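PDB 5V9X: ATP-dependent DNA helicase from Mycobacterium smegmatis, which tracks 3'-to-5' along single-stranded DNA and probably uses the energy of ATP hydrolysis to unwind RNA:DNA duplexes. Local coordinates for residues V394-Q399 / R412-G417; V111-N116 / E368-K372; V443-Q447 / R651-M655. All blocks are in the same frame, centred on the assembly; numbering follows the deposited sequence.

Contact 1: V394-Q399 / R412-G417; sequences VDLVIQ and RVGRAG. With ANP (phosphoaminophosphonic acid-adenylate ester), chain C.
At the edge of the Arg412 guanidinium, in its plane, sits Gln399 OE1, which takes a nearly straight hydrogen bond from NH1 (2.9 Å, 163°). Seen from the amide the donor arrives almost side-on to the C=O and somewhat above its plane, the two flat groups being turned 36° apart. Gln399 NE2 donates to Asn298 OD1 and Glu401 O, which probably fixes the amide's orientation; Arg412 NH1 also donates to Asn298 OD1, and both side chains touch Phe296. The Arg415 guanidinium points the other way and meets O1G of the nucleotide's gamma phosphate edge-on, with NH2 donating at 2.7 Å and NH1 at 2.9 Å. Bends at chi2 and chi3 (95°) turn the Arg415 chain away from the strand.

Between these polar ends, Val397 CG2 packs on Ala416 CB (3.8 Å). The type I turn 413-416 brings Gly417 N to Val394 O at 3.1 Å.

The sequence QRVGRAGH fits motif VI of superfamily 2 helicases. With both its terminal nitrogens on one gamma-phosphate oxygen, Arg415 is consistent with an arginine finger that senses the nucleotide and probably steadies charge building up there during hydrolysis, while Arg412 ties the motif to its own domain.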
loop_
_atom_site.group_PDB
_atom_site.type_symbol
_atom_site.label_atom_id
_atom_site.label_comp_id
_atom_site.label_asym_id
_atom_site.label_seq_id
_atom_site.Cartn_x
_atom_site.Cartn_y
_atom_site.Cartn_z
ATOM N N VAL A 394 -6.831 -17.768 14.783
ATOM C CA VAL A 394 -5.633 -17.784 13.950
ATOM C C VAL A 394 -4.412 -17.717 14.862
ATOM O O VAL A 394 -4.182 -16.710 15.535
ATOM C CB VAL A 394 -5.636 -16.630 12.940
ATOM C CG1 VAL A 394 -4.364 -16.654 12.105
ATOM C CG2 VAL A 394 -6.862 -16.708 12.050
ATOM N N ASP A 395 -3.625 -18.795 14.890
ATOM C CA ASP A 395 -2.376 -18.815 15.644
ATOM C C ASP A 395 -1.167 -19.024 14.736
ATOM O O ASP A 395 -0.109 -19.457 15.206
ATOM C CB ASP A 395 -2.416 -19.878 16.747
ATOM C CG ASP A 395 -2.703 -21.276 16.220
ATOM O OD1 ASP A 395 -3.049 -21.419 15.030
ATOM O OD2 ASP A 395 -2.581 -22.238 17.010
ATOM N N LEU A 396 -1.302 -18.716 13.446
ATOM C CA LEU A 396 -0.189 -18.805 12.509
ATOM C C LEU A 396 -0.494 -17.940 11.296
ATOM O O LEU A 396 -1.602 -17.997 10.756
ATOM C CB LEU A 396 0.059 -20.254 12.071
ATOM C CG LEU A 396 1.219 -20.467 11.093
ATOM C CD1 LEU A 396 2.556 -20.373 11.812
ATOM C CD2 LEU A 396 1.090 -21.793 10.358
ATOM N N VAL A 397 0.483 -17.138 10.882
ATOM C CA VAL A 397 0.452 -16.441 9.601
ATOM C C VAL A 397 1.674 -16.876 8.808
ATOM O O VAL A 397 2.797 -16.853 9.325
ATOM C CB VAL A 397 0.428 -14.910 9.768
ATOM C CG1 VAL A 397 0.703 -14.230 8.433
ATOM C CG2 VAL A 397 -0.910 -14.452 10.326
ATOM N N ILE A 398 1.455 -17.285 7.564
ATOM C CA ILE A 398 2.530 -17.654 6.654
ATOM C C ILE A 398 2.588 -16.612 5.547
ATOM O O ILE A 398 1.559 -16.277 4.946
ATOM C CB ILE A 398 2.326 -19.064 6.078
ATOM C CG1 ILE A 398 2.324 -20.105 7.197
ATOM C CG2 ILE A 398 3.407 -19.377 5.063
ATOM C CD1 ILE A 398 2.089 -21.516 6.710
ATOM N N GLN A 399 3.785 -16.095 5.286
ATOM C CA GLN A 399 4.009 -15.096 4.247
ATOM C C GLN A 399 4.825 -15.741 3.135
ATOM O O GLN A 399 5.987 -16.104 3.342
ATOM C CB GLN A 399 4.720 -13.867 4.809
ATOM C CG GLN A 399 5.126 -12.850 3.755
ATOM C CD GLN A 399 3.935 -12.261 3.028
ATOM O OE1 GLN A 399 2.912 -11.957 3.641
ATOM N NE2 GLN A 399 4.059 -12.101 1.714
ATOM N N ARG A 412 0.534 -8.043 8.749
ATOM C CA ARG A 412 0.062 -9.363 8.344
ATOM C C ARG A 412 0.278 -10.388 9.452
ATOM O O ARG A 412 -0.659 -11.075 9.870
ATOM C CB ARG A 412 0.762 -9.794 7.052
ATOM C CG ARG A 412 0.307 -9.014 5.829
ATOM C CD ARG A 412 0.950 -9.525 4.553
ATOM N NE ARG A 412 0.645 -8.659 3.418
ATOM C CZ ARG A 412 1.045 -8.886 2.171
ATOM N NH1 ARG A 412 1.767 -9.962 1.889
ATOM N NH2 ARG A 412 0.720 -8.038 1.205
ATOM N N VAL A 413 1.515 -10.504 9.943
ATOM C CA VAL A 413 1.801 -11.450 11.020
ATOM C C VAL A 413 0.982 -11.117 12.260
ATOM O O VAL A 413 0.643 -12.008 13.050
ATOM C CB VAL A 413 3.314 -11.471 11.321
ATOM C CG1 VAL A 413 3.621 -12.340 12.537
ATOM C CG2 VAL A 413 4.088 -11.971 10.106
ATOM N N GLY A 414 0.621 -9.844 12.437
ATOM C CA GLY A 414 -0.193 -9.442 13.572
ATOM C C GLY A 414 -1.551 -10.112 13.636
ATOM O O GLY A 414 -2.153 -10.159 14.714
ATOM N N ARG A 415 -2.052 -10.631 12.509
ATOM C CA ARG A 415 -3.336 -11.327 12.521
ATOM C C ARG A 415 -3.301 -12.548 13.431
ATOM O O ARG A 415 -4.329 -12.922 14.008
ATOM C CB ARG A 415 -3.738 -11.751 11.106
ATOM C CG ARG A 415 -3.840 -10.627 10.078
ATOM C CD ARG A 415 -4.548 -9.410 10.635
ATOM N NE ARG A 415 -3.599 -8.428 11.147
ATOM C CZ ARG A 415 -3.899 -7.499 12.045
ATOM N NH1 ARG A 415 -5.124 -7.428 12.543
ATOM N NH2 ARG A 415 -2.969 -6.645 12.450
ATOM N N ALA A 416 -2.141 -13.181 13.567
ATOM C CA ALA A 416 -1.998 -14.319 14.460
ATOM C C ALA A 416 -1.815 -13.853 15.901
ATOM O O ALA A 416 -1.251 -12.787 16.164
ATOM C CB ALA A 416 -0.813 -15.190 14.035
ATOM N N GLY A 417 -2.300 -14.668 16.833
ATOM C CA GLY A 417 -2.218 -14.336 18.248
ATOM C C GLY A 417 -2.843 -13.003 18.596
ATOM O O GLY A 417 -2.290 -12.248 19.406
HETATM P PG ANP C . -4.805 -4.218 15.249
HETATM O O1G ANP C . -4.326 -5.367 14.421
HETATM O O2G ANP C . -5.974 -3.473 14.498
HETATM O O3G ANP C . -3.613 -3.208 15.506
HETATM P PB ANP C . -5.986 -3.592 17.672
HETATM O O1B ANP C . -7.037 -2.757 16.885
HETATM O O2B ANP C . -4.878 -2.708 18.133
HETATM N N3B ANP C . -5.379 -4.822 16.716
HETATM P PA ANP C . -8.110 -4.870 18.778
HETATM O O1A ANP C . -8.341 -5.560 17.484
HETATM O O2A ANP C . -9.077 -3.718 19.044
HETATM O O3A ANP C . -6.662 -4.239 18.909
HETATM O "O5'" ANP C . -8.168 -5.918 19.962
HETATM C "C5'" ANP C . -7.387 -7.156 20.063
HETATM C "C4'" ANP C . -8.214 -8.201 20.771
HETATM O "O4'" ANP C . -8.170 -7.996 22.208
HETATM C "C3'" ANP C . -9.694 -8.150 20.415
HETATM O "O3'" ANP C . -10.267 -9.432 20.614
HETATM C "C2'" ANP C . -10.246 -7.175 21.456
HETATM O "O2'" ANP C . -11.681 -7.118 21.490
HETATM C "C1'" ANP C . -9.455 -7.623 22.688
HETATM N N9 ANP C . -9.261 -6.611 23.732
HETATM C C8 ANP C . -9.511 -5.264 23.677
HETATM N N7 ANP C . -9.211 -4.618 24.779
HETATM C C5 ANP C . -8.743 -5.611 25.624
HETATM C C6 ANP C . -8.265 -5.582 26.947
HETATM N N6 ANP C . -8.176 -4.469 27.679
HETATM N N1 ANP C . -7.875 -6.755 27.501
HETATM C C2 ANP C . -7.959 -7.871 26.770
HETATM N N3 ANP C . -8.395 -8.019 25.516
HETATM C C4 ANP C . -8.771 -6.845 24.995
#

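Contact 2: V111-N116 / E368-K372. With GOL (glycerol), chain D.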
loop_
_atom_site.group_PDB
_atom_site.type_symbol
_atom_site.label_atom_id
_atom_site.label_comp_id
_atom_site.label_asym_id
_atom_site.label_seq_id
_atom_site.Cartn_x
_atom_site.Cartn_y
_atom_site.Cartn_z
ATOM N N VAL A 111 -16.363 -5.059 8.046
ATOM C CA VAL A 111 -17.345 -6.039 8.496
ATOM C C VAL A 111 -16.926 -6.647 9.830
ATOM O O VAL A 111 -17.766 -6.912 10.699
ATOM C CB VAL A 111 -17.549 -7.113 7.411
ATOM C CG1 VAL A 111 -18.336 -8.291 7.953
ATOM C CG2 VAL A 111 -18.252 -6.512 6.202
ATOM N N ASP A 112 -15.624 -6.866 10.024
ATOM C CA ASP A 112 -15.164 -7.440 11.284
ATOM C C ASP A 112 -15.377 -6.481 12.449
ATOM O O ASP A 112 -15.659 -6.924 13.569
ATOM C CB ASP A 112 -13.691 -7.838 11.181
ATOM C CG ASP A 112 -13.283 -8.828 12.251
ATOM O OD1 ASP A 112 -13.929 -9.893 12.352
ATOM O OD2 ASP A 112 -12.313 -8.549 12.988
ATOM N N VAL A 113 -15.252 -5.173 12.211
ATOM C CA VAL A 113 -15.529 -4.203 13.265
ATOM C C VAL A 113 -17.006 -4.229 13.635
ATOM O O VAL A 113 -17.365 -4.140 14.816
ATOM C CB VAL A 113 -15.075 -2.796 12.838
ATOM C CG1 VAL A 113 -15.517 -1.763 13.858
ATOM C CG2 VAL A 113 -13.569 -2.751 12.678
ATOM N N GLU A 114 -17.889 -4.352 12.636
ATOM C CA GLU A 114 -19.318 -4.401 12.925
ATOM C C GLU A 114 -19.656 -5.587 13.814
ATOM O O GLU A 114 -20.436 -5.459 14.766
ATOM C CB GLU A 114 -20.129 -4.471 11.632
ATOM C CG GLU A 114 -21.623 -4.622 11.884
ATOM C CD GLU A 114 -22.433 -4.824 10.621
ATOM O OE1 GLU A 114 -21.896 -5.391 9.646
ATOM O OE2 GLU A 114 -23.615 -4.415 10.606
ATOM N N ARG A 115 -19.072 -6.749 13.522
ATOM C CA ARG A 115 -19.343 -7.935 14.323
ATOM C C ARG A 115 -18.769 -7.796 15.728
ATOM O O ARG A 115 -19.408 -8.200 16.707
ATOM C CB ARG A 115 -18.774 -9.170 13.627
ATOM C CG ARG A 115 -18.995 -10.459 14.380
ATOM C CD ARG A 115 -18.736 -11.658 13.495
ATOM N NE ARG A 115 -19.070 -12.902 14.181
ATOM C CZ ARG A 115 -19.077 -14.098 13.605
ATOM N NH1 ARG A 115 -18.767 -14.225 12.321
ATOM N NH2 ARG A 115 -19.396 -15.169 14.316
ATOM N N ASN A 116 -17.572 -7.218 15.849
ATOM C CA ASN A 116 -16.918 -7.101 17.147
ATOM C C ASN A 116 -17.514 -6.008 18.023
ATOM O O ASN A 116 -17.302 -6.027 19.240
ATOM C CB ASN A 116 -15.422 -6.850 16.963
ATOM C CG ASN A 116 -14.640 -8.134 16.770
ATOM O OD1 ASN A 116 -14.604 -8.695 15.676
ATOM N ND2 ASN A 116 -14.009 -8.609 17.841
ATOM N N GLU A 368 -14.839 -15.395 5.796
ATOM C CA GLU A 368 -14.632 -14.639 7.027
ATOM C C GLU A 368 -15.388 -15.260 8.195
ATOM O O GLU A 368 -14.878 -15.301 9.320
ATOM C CB GLU A 368 -15.064 -13.186 6.831
ATOM C CG GLU A 368 -14.286 -12.437 5.764
ATOM C CD GLU A 368 -14.961 -11.143 5.353
ATOM O OE1 GLU A 368 -15.682 -10.551 6.185
ATOM O OE2 GLU A 368 -14.776 -10.723 4.192
ATOM N N ASP A 369 -16.607 -15.748 7.950
ATOM C CA ASP A 369 -17.402 -16.325 9.029
ATOM C C ASP A 369 -16.795 -17.636 9.516
ATOM O O ASP A 369 -16.657 -17.855 10.725
ATOM C CB ASP A 369 -18.845 -16.528 8.566
ATOM C CG ASP A 369 -19.804 -16.763 9.723
ATOM O OD1 ASP A 369 -19.583 -17.708 10.512
ATOM O OD2 ASP A 369 -20.781 -15.992 9.847
ATOM N N ASP A 370 -16.427 -18.523 8.587
ATOM C CA ASP A 370 -15.817 -19.789 8.976
ATOM C C ASP A 370 -14.426 -19.603 9.569
ATOM O O ASP A 370 -13.970 -20.463 10.331
ATOM C CB ASP A 370 -15.760 -20.738 7.779
ATOM C CG ASP A 370 -17.132 -21.221 7.358
ATOM O OD1 ASP A 370 -18.079 -21.091 8.163
ATOM O OD2 ASP A 370 -17.266 -21.732 6.225
ATOM N N LEU A 371 -13.743 -18.506 9.235
ATOM C CA LEU A 371 -12.478 -18.186 9.887
ATOM C C LEU A 371 -12.706 -17.626 11.284
ATOM O O LEU A 371 -11.964 -17.954 12.218
ATOM C CB LEU A 371 -11.687 -17.189 9.039
ATOM C CG LEU A 371 -10.294 -16.787 9.524
ATOM C CD1 LEU A 371 -9.371 -17.994 9.556
ATOM C CD2 LEU A 371 -9.721 -15.696 8.638
ATOM N N LYS A 372 -13.727 -16.777 11.438
ATOM C CA LYS A 372 -14.055 -16.219 12.744
ATOM C C LYS A 372 -14.360 -17.310 13.762
ATOM O O LYS A 372 -14.041 -17.161 14.948
ATOM C CB LYS A 372 -15.243 -15.262 12.611
ATOM C CG LYS A 372 -15.463 -14.340 13.802
ATOM C CD LYS A 372 -14.363 -13.296 13.897
ATOM C CE LYS A 372 -14.727 -12.179 14.858
ATOM N NZ LYS A 372 -13.716 -11.084 14.829
HETATM C C1 GOL D . -19.200 -11.954 7.345
HETATM O O1 GOL D . -20.586 -11.699 7.350
HETATM C C2 GOL D . -18.796 -12.577 8.675
HETATM O O2 GOL D . -19.956 -12.931 9.399
HETATM C C3 GOL D . -17.996 -11.550 9.466
HETATM O O3 GOL D . -17.379 -12.162 10.577
#
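Lys372 NZ reaches across to helix 107-116 and is gripped there by two oxygens one turn apart, Asp112 OD1 at 2.8 Å in a salt bridge and Asn116 OD1 at 2.7 Å in a hydrogen bond. The lysine starts with CG anti to its backbone N, kinks once at chi2 (70°) and then runs straight, so that the ammonium ends between the two acceptors. It meets Asp112 on the syn side of the carboxylate, a little out of plane, and Asn116 in the carbonyl plane, on a lone pair. Asp390 O is a third acceptor for NZ, while Asp112 OD2 takes the backbone N-H of Asp390.

Arg115 is stretched out fully and passes Lys372 head to tail. Its guanidinium lays one face over the lysine's aliphatic part, Arg115 CZ standing 3.6 Å from Lys372 CG, and the two charged ends are thereby carried apart. At the edge Arg115 NH1 donates to O3 of a glycerol, probably from the crystallisation liquor, at 3.0 Å. Arg115 NH1 also makes a long salt bridge, 3.6 Å, to Asp369 OD2, which accepts from glycerol O2 as well. Val111 CG1 comes within 3.9 Å of Glu368 OE1, although Glu368 is held chiefly through OE2 by His355.

The short helical segments approach no closer than 12.2 Å and cross at -48°, so long side chains rather than backbones span the gap. This is the cleft between the two RecA-like domains of a superfamily 2 helicase: the first domain's helix begins within what is probably motif Ia, and Asp390, in the LGID sequence of motif V, also bonds the nucleotide, so the bridge lies beside the ATP site.

Contact 3: V443-Q447 / R651-M655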
loop_
_atom_site.group_PDB
_atom_site.type_symbol
_atom_site.label_atom_id
_atom_site.label_comp_id
_atom_site.label_asym_id
_atom_site.label_seq_id
_atom_site.Cartn_x
_atom_site.Cartn_y
_atom_site.Cartn_z
ATOM N N VAL A 443 12.426 -9.847 8.177
ATOM C CA VAL A 443 12.344 -10.367 9.540
ATOM C C VAL A 443 13.216 -9.542 10.477
ATOM O O VAL A 443 12.825 -9.236 11.610
ATOM C CB VAL A 443 12.737 -11.857 9.567
ATOM C CG1 VAL A 443 12.976 -12.330 10.995
ATOM C CG2 VAL A 443 11.663 -12.699 8.902
ATOM N N GLN A 444 14.406 -9.158 10.010
ATOM C CA GLN A 444 15.311 -8.357 10.826
ATOM C C GLN A 444 14.676 -7.025 11.210
ATOM O O GLN A 444 14.662 -6.647 12.387
ATOM C CB GLN A 444 16.620 -8.139 10.069
ATOM C CG GLN A 444 17.614 -7.237 10.767
ATOM C CD GLN A 444 18.843 -6.983 9.920
ATOM O OE1 GLN A 444 19.786 -7.777 9.917
ATOM N NE2 GLN A 444 18.837 -5.876 9.184
ATOM N N ARG A 445 14.137 -6.301 10.225
ATOM C CA ARG A 445 13.534 -5.002 10.503
ATOM C C ARG A 445 12.265 -5.134 11.338
ATOM O O ARG A 445 11.963 -4.245 12.142
ATOM C CB ARG A 445 13.234 -4.271 9.193
ATOM C CG ARG A 445 14.429 -4.138 8.251
ATOM C CD ARG A 445 15.215 -2.861 8.492
ATOM N NE ARG A 445 14.589 -1.703 7.857
ATOM C CZ ARG A 445 15.056 -0.462 7.940
ATOM N NH1 ARG A 445 16.155 -0.211 8.639
ATOM N NH2 ARG A 445 14.424 0.530 7.329
ATOM N N MET A 446 11.511 -6.224 11.160
ATOM C CA MET A 446 10.291 -6.422 11.942
ATOM C C MET A 446 10.603 -6.588 13.423
ATOM O O MET A 446 9.875 -6.071 14.280
ATOM C CB MET A 446 9.526 -7.642 11.433
ATOM C CG MET A 446 8.872 -7.476 10.081
ATOM S SD MET A 446 8.356 -9.071 9.408
ATOM C CE MET A 446 7.066 -9.523 10.565
ATOM N N GLN A 447 11.671 -7.320 13.744
ATOM C CA GLN A 447 12.026 -7.539 15.141
ATOM C C GLN A 447 12.473 -6.250 15.819
ATOM O O GLN A 447 12.256 -6.081 17.024
ATOM C CB GLN A 447 13.115 -8.608 15.238
ATOM C CG GLN A 447 12.674 -9.982 14.748
ATOM C CD GLN A 447 13.812 -10.984 14.693
ATOM O OE1 GLN A 447 14.985 -10.615 14.740
ATOM N NE2 GLN A 447 13.466 -12.264 14.595
ATOM N N ARG A 651 23.899 -15.514 13.664
ATOM C CA ARG A 651 23.134 -14.412 13.093
ATOM C C ARG A 651 21.830 -14.900 12.474
ATOM O O ARG A 651 20.784 -14.259 12.625
ATOM C CB ARG A 651 23.982 -13.686 12.051
ATOM C CG ARG A 651 23.332 -12.458 11.453
ATOM C CD ARG A 651 23.458 -11.262 12.375
ATOM N NE ARG A 651 23.713 -10.043 11.614
ATOM C CZ ARG A 651 22.764 -9.246 11.139
ATOM N NH1 ARG A 651 21.488 -9.529 11.356
ATOM N NH2 ARG A 651 23.091 -8.161 10.453
ATOM N N CYS A 652 21.872 -16.035 11.773
ATOM C CA CYS A 652 20.676 -16.538 11.109
ATOM C C CYS A 652 19.642 -17.052 12.103
ATOM O O CYS A 652 18.438 -16.971 11.836
ATOM C CB CYS A 652 21.048 -17.643 10.118
ATOM S SG CYS A 652 22.007 -17.086 8.691
ATOM N N GLN A 653 20.082 -17.576 13.250
ATOM C CA GLN A 653 19.146 -18.218 14.167
ATOM C C GLN A 653 18.299 -17.215 14.941
ATOM O O GLN A 653 17.158 -17.528 15.300
ATOM C CB GLN A 653 19.897 -19.135 15.134
ATOM C CG GLN A 653 20.389 -20.420 14.485
ATOM C CD GLN A 653 19.289 -21.163 13.742
ATOM O OE1 GLN A 653 18.141 -21.218 14.191
ATOM N NE2 GLN A 653 19.634 -21.736 12.594
ATOM N N LYS A 654 18.818 -16.018 15.209
ATOM C CA LYS A 654 17.987 -14.985 15.815
ATOM C C LYS A 654 17.024 -14.352 14.818
ATOM O O LYS A 654 16.280 -13.437 15.190
ATOM C CB LYS A 654 18.859 -13.912 16.474
ATOM C CG LYS A 654 20.029 -13.437 15.636
ATOM C CD LYS A 654 20.969 -12.573 16.462
ATOM C CE LYS A 654 21.518 -13.341 17.656
ATOM N NZ LYS A 654 22.509 -12.537 18.424
ATOM N N MET A 655 17.026 -14.814 13.568
ATOM C CA MET A 655 15.986 -14.492 12.603
ATOM C C MET A 655 14.974 -15.613 12.434
ATOM O O MET A 655 13.968 -15.418 11.742
ATOM C CB MET A 655 16.603 -14.170 11.240
ATOM C CG MET A 655 17.363 -12.869 11.209
ATOM S SD MET A 655 18.227 -12.613 9.656
ATOM C CE MET A 655 19.051 -11.070 10.025
#
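Val443 and Gln444 meet Met655 on the buried side of this contact. Val443 CG1 points at the backbone of Met655, 3.3 Å from Met655 O, and lies 4.1 Å from Met655 CB. From there the Met655 side chain runs out extended and crosses Gln444 at an angle, bringing CE to 3.8 Å from Gln444 CB and 3.4 Å from Gln444 OE1. The CE methyl thus sits in the angle between the helix surface and the glutamine amide.

Gln444 OE1 also takes the main polar bond. Arg651 NH1 donates to it at 2.8 Å, nearly straight (163°) and with the oxygen in the guanidinium plane, while NH2 adds a weak bond at 3.4 Å. The arginine gets there by bending at chi2 and chi3, whereas Gln444 reaches out extended, its CG trans to N (chi1 176°). The amide and guanidinium planes are turned 24° apart. The stronger partner of Arg651 is Glu639, whose salt bridge to NH2 probably sets the rotation of the guanidinium.

The outer side is thinner. Gln447, exposed to solvent, donates from NE2 to Lys654 O at 3.1 Å, the oxygen lying close to the amide plane. Lys654 contributes little beyond that carbonyl, since its side chain leads away from helix 433-448.

Around the contact, Phe636 of helix 627-640 touches both Gln444 and Met655, and Arg651 rests on Leu640. On the sheet side, Val443 packs on Leu258 and Val260 of strand 256-262. Just past Met655 the chain enters strand 657-659, which lines up parallel to 256-262 as the outermost strand of the second RecA-like sheet; helix 433-448 thus packs on strand 256-262, next to that edge strand, and meets the turn leading into 657-659.

How the contacts relate
From the N terminus, the three contacts follow one another in series, without nesting or crossing. Contact 2 closes first, a 251-residue loop that brings the second RecA-like domain back onto the first. Contact 1 then opens and shuts within a single beta-alpha-beta unit, 12 residues intervening. Contact 3 closes last, after a 203-residue excursion through the winged-helix region that returns to the edge of the second domain's sheet. Contact 1 is the middle member: Val394 CG2 packs on Leu371 CD1 (3.8 Å) toward contact 2, and Val413 CG2 on Met446 CE (3.9 Å) toward contact 3. The outer two, with centres about 32 Å apart, do not touch.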